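Local coordinates for MdcD (Pseudomonas aeruginosa, PDB 5VIP), which probably acts as the beta subunit of a biotin-independent malonate decarboxylase, with the carboxyltransferase-type fold of acyl-CoA carboxylase relatives, at residues L113-T118 and V150-G155; G158-M163 and E178-L183. All blocks are in the same frame, centred on the assembly; numbering follows the deposited sequence.

Interaction 1. Residues L113-T118 and V150-G155; sequences LLLLET and VAVIAG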
loop_
_atom_site.group_PDB
_atom_site.type_symbol
_atom_site.label_atom_id
_atom_site.label_comp_id
_atom_site.label_asym_id
_atom_site.label_seq_id
_atom_site.Cartn_x
_atom_site.Cartn_y
_atom_site.Cartn_z
ATOM N N LEU B 113 -12.604 -3.625 11.449
ATOM C CA LEU B 113 -13.547 -3.093 10.480
ATOM C C LEU B 113 -13.092 -1.698 10.062
ATOM O O LEU B 113 -12.901 -0.812 10.918
ATOM C CB LEU B 113 -14.955 -3.042 11.075
ATOM C CG LEU B 113 -16.093 -2.401 10.281
ATOM C CD1 LEU B 113 -16.318 -3.135 8.953
ATOM C CD2 LEU B 113 -17.353 -2.420 11.113
ATOM N N LEU B 114 -12.893 -1.515 8.756
ATOM C CA LEU B 114 -12.382 -0.249 8.220
ATOM C C LEU B 114 -13.459 0.472 7.419
ATOM O O LEU B 114 -13.950 -0.057 6.423
ATOM C CB LEU B 114 -11.154 -0.489 7.324
ATOM C CG LEU B 114 -9.975 -1.216 7.963
ATOM C CD1 LEU B 114 -8.859 -1.443 6.920
ATOM C CD2 LEU B 114 -9.454 -0.392 9.137
ATOM N N LEU B 115 -13.793 1.689 7.844
ATOM C CA LEU B 115 -14.709 2.542 7.095
ATOM C C LEU B 115 -13.893 3.584 6.327
ATOM O O LEU B 115 -13.435 4.586 6.896
ATOM C CB LEU B 115 -15.706 3.221 8.038
ATOM C CG LEU B 115 -17.011 2.484 8.377
ATOM C CD1 LEU B 115 -16.853 0.978 8.591
ATOM C CD2 LEU B 115 -17.707 3.124 9.574
ATOM N N LEU B 116 -13.720 3.348 5.032
ATOM C CA LEU B 116 -12.734 4.086 4.245
ATOM C C LEU B 116 -13.332 5.201 3.391
ATOM O O LEU B 116 -13.761 4.970 2.259
ATOM C CB LEU B 116 -11.970 3.105 3.351
ATOM C CG LEU B 116 -11.226 2.017 4.132
ATOM C CD1 LEU B 116 -10.458 1.079 3.206
ATOM C CD2 LEU B 116 -10.285 2.643 5.147
ATOM N N GLU B 117 -13.354 6.412 3.938
ATOM C CA GLU B 117 -13.767 7.593 3.180
ATOM C C GLU B 117 -12.553 8.493 3.102
ATOM O O GLU B 117 -12.275 9.225 4.039
ATOM C CB GLU B 117 -14.932 8.319 3.854
ATOM C CG GLU B 117 -16.198 7.466 3.997
ATOM C CD GLU B 117 -16.753 7.016 2.647
ATOM O OE1 GLU B 117 -17.123 5.820 2.512
ATOM O OE2 GLU B 117 -16.831 7.863 1.727
ATOM N N THR B 118 -11.814 8.414 2.006
ATOM C CA THR B 118 -10.513 9.062 1.956
ATOM C C THR B 118 -10.058 9.289 0.518
ATOM O O THR B 118 -10.395 8.527 -0.397
ATOM C CB THR B 118 -9.464 8.225 2.729
ATOM O OG1 THR B 118 -8.207 8.916 2.765
ATOM C CG2 THR B 118 -9.290 6.839 2.092
ATOM N N VAL B 150 -12.736 -6.423 7.181
ATOM C CA VAL B 150 -13.817 -5.992 6.316
ATOM C C VAL B 150 -13.659 -4.501 6.069
ATOM O O VAL B 150 -13.475 -3.737 7.010
ATOM C CB VAL B 150 -15.193 -6.293 6.932
ATOM C CG1 VAL B 150 -16.305 -5.728 6.063
ATOM C CG2 VAL B 150 -15.365 -7.802 7.130
ATOM N N ALA B 151 -13.713 -4.107 4.798
ATOM C CA ALA B 151 -13.676 -2.699 4.414
ATOM C C ALA B 151 -15.016 -2.286 3.847
ATOM O O ALA B 151 -15.546 -2.939 2.950
ATOM C CB ALA B 151 -12.584 -2.443 3.384
ATOM N N VAL B 152 -15.539 -1.183 4.361
ATOM C CA VAL B 152 -16.815 -0.641 3.929
ATOM C C VAL B 152 -16.542 0.716 3.275
ATOM O O VAL B 152 -15.919 1.603 3.878
ATOM C CB VAL B 152 -17.797 -0.499 5.115
ATOM C CG1 VAL B 152 -19.036 0.268 4.716
ATOM C CG2 VAL B 152 -18.160 -1.904 5.664
ATOM N N ILE B 153 -16.968 0.845 2.026
ATOM C CA ILE B 153 -16.817 2.091 1.274
ATOM C C ILE B 153 -18.223 2.533 0.892
ATOM O O ILE B 153 -18.862 1.905 0.053
ATOM C CB ILE B 153 -15.950 1.899 0.025
ATOM C CG1 ILE B 153 -14.619 1.252 0.413
ATOM C CG2 ILE B 153 -15.732 3.230 -0.679
ATOM C CD1 ILE B 153 -13.991 0.490 -0.709
ATOM N N ALA B 154 -18.737 3.563 1.544
ATOM C CA ALA B 154 -20.149 3.896 1.364
ATOM C C ALA B 154 -20.356 5.230 0.673
ATOM O O ALA B 154 -21.463 5.530 0.230
ATOM C CB ALA B 154 -20.877 3.897 2.715
ATOM N N GLY B 155 -19.305 6.032 0.560
ATOM C CA GLY B 155 -19.482 7.387 0.082
ATOM C C GLY B 155 -19.875 8.326 1.219
ATOM O O GLY B 155 -20.152 7.885 2.345
HETATM O O HOH W 1 -17.103 4.045 4.244
#
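Strands 113-115 and 150-153 run side by side in parallel, and three backbone bonds zip them together: Leu114 N to Val150 O, Val152 N to Leu114 O at 2.8 Å, and Leu116 N to Val152 O. The first is almost perfectly straight, 177° at the hydrogen. Leu113, Leu115, Val150 and Val152 line one face of the sheet, where helices 18-25 and 229-242 pack over them. Leu113 has CG anti to its backbone N (chi1 175°), and its CD1 reaches across to Val150 CG1 at 3.9 Å and Val152 CG2 at 4.0 Å.

Past the strand ends Glu117 takes over. From CB the chain runs to Glu117 CG, which passes a water at 3.6 Å, and a bend at chi2 (-61°) then brings Glu117 CD to 3.4 Å from Gly155 N. Glu117 OE1 is the busy atom: it accepts from Ala154 N at 2.9 Å, nearly along the C-O axis, and from Gly155 N at 2.9 Å, from above the carboxylate plane. The same water donates to Glu117 OE1 at 2.5 Å and also to Val152 O, bridging the widening gap between the chains. OE2 takes the amide of Gly158. So many donors should favour the ionised carboxylate. The strands belong to a beta-alpha-beta crossover through helix 126-143, a recurring unit of the ClpP/crotonase fold that carboxyltransferases share.

Interaction 2. Residues G158-M163 and E178-L183; sequences GCFGGM and EARLGL
A short, weakly bonded parallel beta pair, residues 159-160 beside 181-182, makes this contact in the ClpP/crotonase-type fold, apart from the main sheet and just ahead of helix 162-169. Cys159 sits between two backbone bonds: its N donates to Arg180 O at 2.8 Å, in the carbonyl plane, and its O accepts from Gly182 N at 3.0 Å. Gly161 N then reaches Leu183 O at 2.9 Å, from above the carbonyl plane, and makes a weak second bond to Gly182 O. Glycine suits the backbone here: Gly158 and Gly161 both have positive phi, and Gly158 CA comes within 3.3 Å of Arg180 O.

On the face turned to strand 150-153, Leu181 CD1 lies 3.9 Å from Cys159 CB, with Ile153 packed against both residues. Leu183 N bonds to an acidic side chain of the neighbouring subunit. Phe160 spreads over segment 178-183, Gly182 N lying over one face of its ring. Arg180, bent at chi3 (-60°), folds its guanidinium back to the far end of that ring; the two planes are 52° apart, and Phe160 CE1 stands over the guanidinium centre, 3.7 Å from Arg180 NH1.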
loop_
_atom_site.group_PDB
_atom_site.type_symbol
_atom_site.label_atom_id
_atom_site.label_comp_id
_atom_site.label_asym_id
_atom_site.label_seq_id
_atom_site.Cartn_x
_atom_site.Cartn_y
_atom_site.Cartn_z
ATOM N N GLY B 158 -15.923 8.232 -0.864
ATOM C CA GLY B 158 -15.382 7.022 -1.451
ATOM C C GLY B 158 -13.920 6.856 -1.069
ATOM O O GLY B 158 -13.434 7.492 -0.127
ATOM N N CYS B 159 -13.206 6.000 -1.791
ATOM C CA CYS B 159 -11.858 5.622 -1.388
ATOM C C CYS B 159 -10.892 5.676 -2.558
ATOM O O CYS B 159 -11.011 4.883 -3.496
ATOM C CB CYS B 159 -11.865 4.210 -0.784
ATOM S SG CYS B 159 -10.274 3.651 -0.151
ATOM N N PHE B 160 -9.928 6.591 -2.480
ATOM C CA PHE B 160 -8.940 6.797 -3.530
ATOM C C PHE B 160 -7.551 6.887 -2.935
ATOM O O PHE B 160 -7.391 7.176 -1.746
ATOM C CB PHE B 160 -9.246 8.078 -4.336
ATOM C CG PHE B 160 -10.441 7.954 -5.227
ATOM C CD1 PHE B 160 -11.709 8.265 -4.758
ATOM C CD2 PHE B 160 -10.307 7.487 -6.522
ATOM C CE1 PHE B 160 -12.823 8.131 -5.586
ATOM C CE2 PHE B 160 -11.408 7.348 -7.350
ATOM C CZ PHE B 160 -12.669 7.668 -6.884
ATOM N N GLY B 161 -6.548 6.644 -3.762
ATOM C CA GLY B 161 -5.169 6.808 -3.344
ATOM C C GLY B 161 -4.606 5.531 -2.750
ATOM O O GLY B 161 -5.100 4.424 -3.028
ATOM N N GLY B 162 -3.570 5.689 -1.934
ATOM C CA GLY B 162 -2.902 4.567 -1.306
ATOM C C GLY B 162 -3.839 3.706 -0.480
ATOM O O GLY B 162 -3.618 2.505 -0.321
HETATM N N MSE B 163 -4.890 4.304 0.056
HETATM C CA MSE B 163 -5.829 3.511 0.858
HETATM C C MSE B 163 -6.724 2.613 -0.005
HETATM O O MSE B 163 -7.355 1.693 0.511
HETATM C CB MSE B 163 -6.671 4.431 1.742
HETATM C CG MSE B 163 -5.901 4.971 2.966
HETATM SE SE MSE B 163 -5.186 3.532 4.127
HETATM C CE MSE B 163 -6.840 2.817 4.782
ATOM N N GLU B 178 -23.497 4.760 -3.901
ATOM C CA GLU B 178 -22.807 6.058 -3.851
ATOM C C GLU B 178 -21.290 5.949 -3.665
ATOM O O GLU B 178 -20.572 6.953 -3.681
ATOM C CB GLU B 178 -23.383 6.924 -2.728
ATOM C CG GLU B 178 -24.558 7.808 -3.154
ATOM C CD GLU B 178 -24.198 8.762 -4.288
ATOM O OE1 GLU B 178 -23.617 9.837 -4.005
ATOM O OE2 GLU B 178 -24.507 8.443 -5.458
ATOM N N ALA B 179 -20.799 4.732 -3.485
ATOM C CA ALA B 179 -19.375 4.536 -3.266
ATOM C C ALA B 179 -18.607 4.614 -4.565
ATOM O O ALA B 179 -19.085 4.142 -5.598
ATOM C CB ALA B 179 -19.118 3.189 -2.617
ATOM N N ARG B 180 -17.403 5.175 -4.485
ATOM C CA ARG B 180 -16.389 5.013 -5.519
ATOM C C ARG B 180 -15.105 4.444 -4.914
ATOM O O ARG B 180 -14.741 4.777 -3.792
ATOM C CB ARG B 180 -16.105 6.344 -6.215
ATOM C CG ARG B 180 -17.283 6.889 -7.025
ATOM C CD ARG B 180 -17.018 8.337 -7.468
ATOM N NE ARG B 180 -16.824 9.235 -6.323
ATOM C CZ ARG B 180 -15.947 10.241 -6.287
ATOM N NH1 ARG B 180 -15.161 10.484 -7.328
ATOM N NH2 ARG B 180 -15.843 10.996 -5.200
ATOM N N LEU B 181 -14.426 3.581 -5.664
ATOM C CA LEU B 181 -13.175 2.972 -5.221
ATOM C C LEU B 181 -12.183 2.947 -6.369
ATOM O O LEU B 181 -12.465 2.378 -7.416
ATOM C CB LEU B 181 -13.414 1.546 -4.720
ATOM C CG LEU B 181 -12.218 0.652 -4.387
ATOM C CD1 LEU B 181 -11.362 1.243 -3.246
ATOM C CD2 LEU B 181 -12.738 -0.750 -4.010
ATOM N N GLY B 182 -11.019 3.539 -6.182
ATOM C CA GLY B 182 -10.035 3.489 -7.248
ATOM C C GLY B 182 -8.699 4.024 -6.792
ATOM O O GLY B 182 -8.586 4.588 -5.708
ATOM N N LEU B 183 -7.683 3.854 -7.628
ATOM C CA LEU B 183 -6.355 4.301 -7.260
ATOM C C LEU B 183 -6.217 5.811 -7.476
ATOM O O LEU B 183 -5.852 6.551 -6.558
ATOM C CB LEU B 183 -5.306 3.539 -8.059
ATOM C CG LEU B 183 -3.850 3.871 -7.725
ATOM C CD1 LEU B 183 -3.583 3.687 -6.238
ATOM C CD2 LEU B 183 -2.932 2.996 -8.556
#

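Overall arrangement
Interaction 1 lies in the core, its centre about 3 Å from the chain centre, while interaction 2, also largely buried, sits about 9 Å from it and reaches the neighbouring subunit and a partly exposed arginine. The chain passes from strand 150-153 straight to strand 159-160, so the contacts follow in series, and they meet directly: the Glu117 carboxylate is a shared point, Thr118 N bonds to Gly158 O at 2.8 Å, and Leu116 packs on Met163. Both are parallel pairings, but interaction 1 combines regular strand bonds and aliphatic packing with a buried carboxylate, whereas interaction 2 relies on glycine-rich backbone and an arginine-phenylalanine contact.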